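Local structure of ethylbenzene dehydrogenase alpha-subunit (Aromatoleum aromaticum, 2IVF) at residues 282-286 with 910-915. The protein is the large molybdopterin-dependent subunit of an oxidoreductase of the molybdopterin family, carrying a molybdenum atom, two pterin guanine dinucleotide cofactors and an iron-sulfur cluster. Numbering follows the deposited sequence.
Sequences APDFN and NVQPKQ. With MGD (2-amino-5,6-dimercapto-7-methyl-3,7,8a,9-tetrahydro-8-oxa-1,3,9,10-tetraaza-anthracen-4-one guanosine dinucleotide), chain M.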
loop_
_atom_site.group_PDB
_atom_site.type_symbol
_atom_site.label_atom_id
_atom_site.label_comp_id
_atom_site.label_asym_id
_atom_site.label_seq_id
_atom_site.Cartn_x
_atom_site.Cartn_y
_atom_site.Cartn_z
ATOM N N ALA A 282 10.080 -0.299 16.911
ATOM C CA ALA A 282 9.544 -1.449 16.216
ATOM C C ALA A 282 10.440 -2.635 16.552
ATOM O O ALA A 282 11.670 -2.476 16.658
ATOM C CB ALA A 282 9.521 -1.229 14.691
ATOM N N PRO A 283 9.865 -3.818 16.598
ATOM C CA PRO A 283 10.717 -4.982 16.826
ATOM C C PRO A 283 11.640 -5.222 15.645
ATOM O O PRO A 283 12.828 -5.490 15.851
ATOM C CB PRO A 283 9.736 -6.126 17.057
ATOM C CG PRO A 283 8.424 -5.608 16.751
ATOM C CD PRO A 283 8.444 -4.146 16.542
ATOM N N ASP A 284 11.111 -5.059 14.443
ATOM C CA ASP A 284 11.872 -5.160 13.210
ATOM C C ASP A 284 12.345 -3.788 12.785
ATOM O O ASP A 284 11.739 -2.756 13.106
ATOM C CB ASP A 284 11.069 -5.823 12.091
ATOM C CG ASP A 284 9.696 -5.162 11.849
ATOM O OD1 ASP A 284 8.925 -5.058 12.800
ATOM O OD2 ASP A 284 9.400 -4.817 10.700
ATOM N N PHE A 285 13.437 -3.764 12.053
ATOM C CA PHE A 285 13.889 -2.520 11.400
ATOM C C PHE A 285 12.923 -2.314 10.259
ATOM O O PHE A 285 13.194 -2.709 9.144
ATOM C CB PHE A 285 15.328 -2.707 10.901
ATOM C CG PHE A 285 16.005 -1.455 10.402
ATOM C CD1 PHE A 285 16.232 -0.374 11.250
ATOM C CD2 PHE A 285 16.473 -1.392 9.110
ATOM C CE1 PHE A 285 16.899 0.760 10.786
ATOM C CE2 PHE A 285 17.153 -0.260 8.658
ATOM C CZ PHE A 285 17.369 0.791 9.490
ATOM N N ASN A 286 11.775 -1.689 10.551
ATOM C CA ASN A 286 10.596 -1.791 9.701
ATOM C C ASN A 286 10.644 -0.836 8.490
ATOM O O ASN A 286 11.617 -0.075 8.328
ATOM C CB ASN A 286 9.319 -1.693 10.590
ATOM C CG ASN A 286 8.809 -0.277 10.790
ATOM O OD1 ASN A 286 9.434 0.690 10.384
ATOM N ND2 ASN A 286 7.650 -0.156 11.467
ATOM N N ASN A 910 16.373 -7.622 8.434
ATOM C CA ASN A 910 15.712 -6.580 9.178
ATOM C C ASN A 910 14.609 -7.098 10.088
ATOM O O ASN A 910 14.022 -6.326 10.799
ATOM C CB ASN A 910 15.176 -5.481 8.276
ATOM C CG ASN A 910 14.240 -6.002 7.206
ATOM O OD1 ASN A 910 13.422 -6.865 7.461
ATOM N ND2 ASN A 910 14.390 -5.497 6.005
ATOM N N VAL A 911 14.335 -8.388 10.031
ATOM C CA VAL A 911 13.383 -9.016 10.966
ATOM C C VAL A 911 14.110 -9.347 12.243
ATOM O O VAL A 911 15.217 -9.913 12.228
ATOM C CB VAL A 911 12.800 -10.293 10.357
ATOM C CG1 VAL A 911 11.842 -10.976 11.366
ATOM C CG2 VAL A 911 12.078 -9.957 9.063
ATOM N N GLN A 912 13.509 -9.040 13.381
ATOM C CA GLN A 912 14.161 -9.387 14.634
ATOM C C GLN A 912 14.242 -10.892 14.771
ATOM O O GLN A 912 13.263 -11.613 14.438
ATOM C CB GLN A 912 13.400 -8.774 15.805
ATOM C CG GLN A 912 14.080 -9.015 17.113
ATOM C CD GLN A 912 13.433 -8.269 18.271
ATOM O OE1 GLN A 912 13.289 -8.822 19.336
ATOM N NE2 GLN A 912 13.054 -7.011 18.063
ATOM N N PRO A 913 15.373 -11.422 15.267
ATOM C CA PRO A 913 15.365 -12.856 15.569
ATOM C C PRO A 913 14.173 -13.308 16.417
ATOM O O PRO A 913 13.881 -12.689 17.457
ATOM C CB PRO A 913 16.652 -13.051 16.385
ATOM C CG PRO A 913 17.607 -12.042 15.750
ATOM C CD PRO A 913 16.693 -10.824 15.552
ATOM N N LYS A 914 13.530 -14.380 15.970
ATOM C CA LYS A 914 12.362 -15.001 16.639
ATOM C C LYS A 914 11.117 -14.139 16.553
ATOM O O LYS A 914 10.127 -14.415 17.182
ATOM C CB LYS A 914 12.664 -15.408 18.077
ATOM C CG LYS A 914 13.904 -16.330 18.242
ATOM C CD LYS A 914 13.991 -17.465 17.223
ATOM C CE LYS A 914 15.364 -18.235 17.329
ATOM N NZ LYS A 914 16.513 -17.344 16.861
ATOM N N GLN A 915 11.174 -13.125 15.728
ATOM C CA GLN A 915 9.969 -12.448 15.251
ATOM C C GLN A 915 9.696 -13.049 13.867
ATOM O O GLN A 915 10.638 -13.381 13.157
ATOM C CB GLN A 915 10.220 -10.943 15.126
ATOM C CG GLN A 915 9.054 -10.115 14.522
ATOM C CD GLN A 915 9.456 -8.725 14.087
ATOM O OE1 GLN A 915 10.619 -8.458 13.899
ATOM N NE2 GLN A 915 8.473 -7.845 13.903
HETATM P PB MGD M . 0.335 -1.428 11.591
HETATM O O1B MGD M . 0.363 -1.565 10.109
HETATM O O2B MGD M . -0.291 -2.558 12.324
HETATM O O3B MGD M . -0.330 -0.111 12.148
HETATM O O3A MGD M . -1.494 1.099 10.231
HETATM P PA MGD M . -0.533 1.357 11.479
HETATM O O1A MGD M . 0.699 1.921 10.920
HETATM O O2A MGD M . -1.235 2.113 12.500
HETATM O "O5'" MGD M . 1.834 -1.252 12.147
HETATM C "C5'" MGD M . 2.837 -2.206 11.768
HETATM C "C4'" MGD M . 4.075 -2.039 12.645
HETATM O "O4'" MGD M . 3.784 -2.435 13.977
HETATM C "C3'" MGD M . 5.002 -3.121 12.143
HETATM O "O3'" MGD M . 5.836 -2.527 11.155
HETATM C "C2'" MGD M . 5.781 -3.512 13.406
HETATM O "O2'" MGD M . 7.161 -3.128 13.265
HETATM C "C1'" MGD M . 5.082 -2.718 14.522
HETATM N N9 MGD M . 4.940 -3.584 15.717
HETATM C C8 MGD M . 4.372 -4.796 15.807
HETATM N N7 MGD M . 4.397 -5.238 17.070
HETATM C C5 MGD M . 4.990 -4.258 17.798
HETATM C C6 MGD M . 5.350 -4.081 19.126
HETATM O O6 MGD M . 5.180 -4.914 20.025
HETATM N N1 MGD M . 5.960 -2.872 19.474
HETATM C C2 MGD M . 6.261 -1.839 18.572
HETATM N N2 MGD M . 6.881 -0.691 19.012
HETATM N N3 MGD M . 5.883 -2.022 17.300
HETATM C C4 MGD M . 5.294 -3.196 16.917
HETATM C C10 MGD M . -2.748 0.544 10.390
HETATM C C11 MGD M . -3.738 1.375 9.611
HETATM O O11 MGD M . -3.331 1.396 8.305
HETATM C C12 MGD M . -5.201 0.928 9.749
HETATM S S12 MGD M . -5.829 0.252 11.246
HETATM C C13 MGD M . -6.051 1.062 8.680
HETATM S S13 MGD M . -7.705 0.584 8.847
HETATM C C14 MGD M . -5.558 1.592 7.378
HETATM N N15 MGD M . -5.319 0.409 6.502
HETATM C C16 MGD M . -4.345 0.435 5.485
HETATM C C17 MGD M . -4.194 -0.574 4.569
HETATM O O17 MGD M . -4.913 -1.601 4.602
HETATM N N18 MGD M . -3.180 -0.438 3.599
HETATM C C19 MGD M . -2.369 0.651 3.523
HETATM N N19 MGD M . -1.428 0.675 2.559
HETATM N N20 MGD M . -2.523 1.599 4.460
HETATM C C21 MGD M . -3.489 1.527 5.389
HETATM N N22 MGD M . -3.632 2.534 6.339
HETATM C C23 MGD M . -4.202 2.308 7.635
#
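A single backbone-to-backbone hydrogen bond, Phe285 N to Asn910 O (2.9 Å), joins an inverse gamma turn centred on Phe285 to the loop that runs into a type II turn, Gln912 to Gln915. Two glutamines, long enough to span the gap and ending in N-H donors, supply the other cross-contact hydrogen bonds. Gln912, extended with CG anti to its N (chi1 -176°), brings NE2 to Pro283 O at 2.7 Å; Val298 O also receives from this NE2. Gln915 uses both ends of its amide: OE1 accepts from Gln912 N across its own turn, while NE2 makes a nearly straight bond to Asp284 OD1 (3.0 Å), approaching from above the carboxylate plane. Thr846 OG1 is a further partner of NE2. The same OD1 takes the ribose hydroxyl O2' of MGD at 2.7 Å, a double role that suits a carboxylate oxygen. Pro283, compact and apolar, lays CD over the face of the guanine, 3.3 Å from C4, and Asn286 ND2 donates to O3'. Asn910 sets CB against Phe285 CB and turns its amide to Asp133 O of the beta-subunit. Gln915 is thus a second-shell residue, by which the dinucleotide-binding domain probably steadies the aspartate that grips the cofactor's ribose.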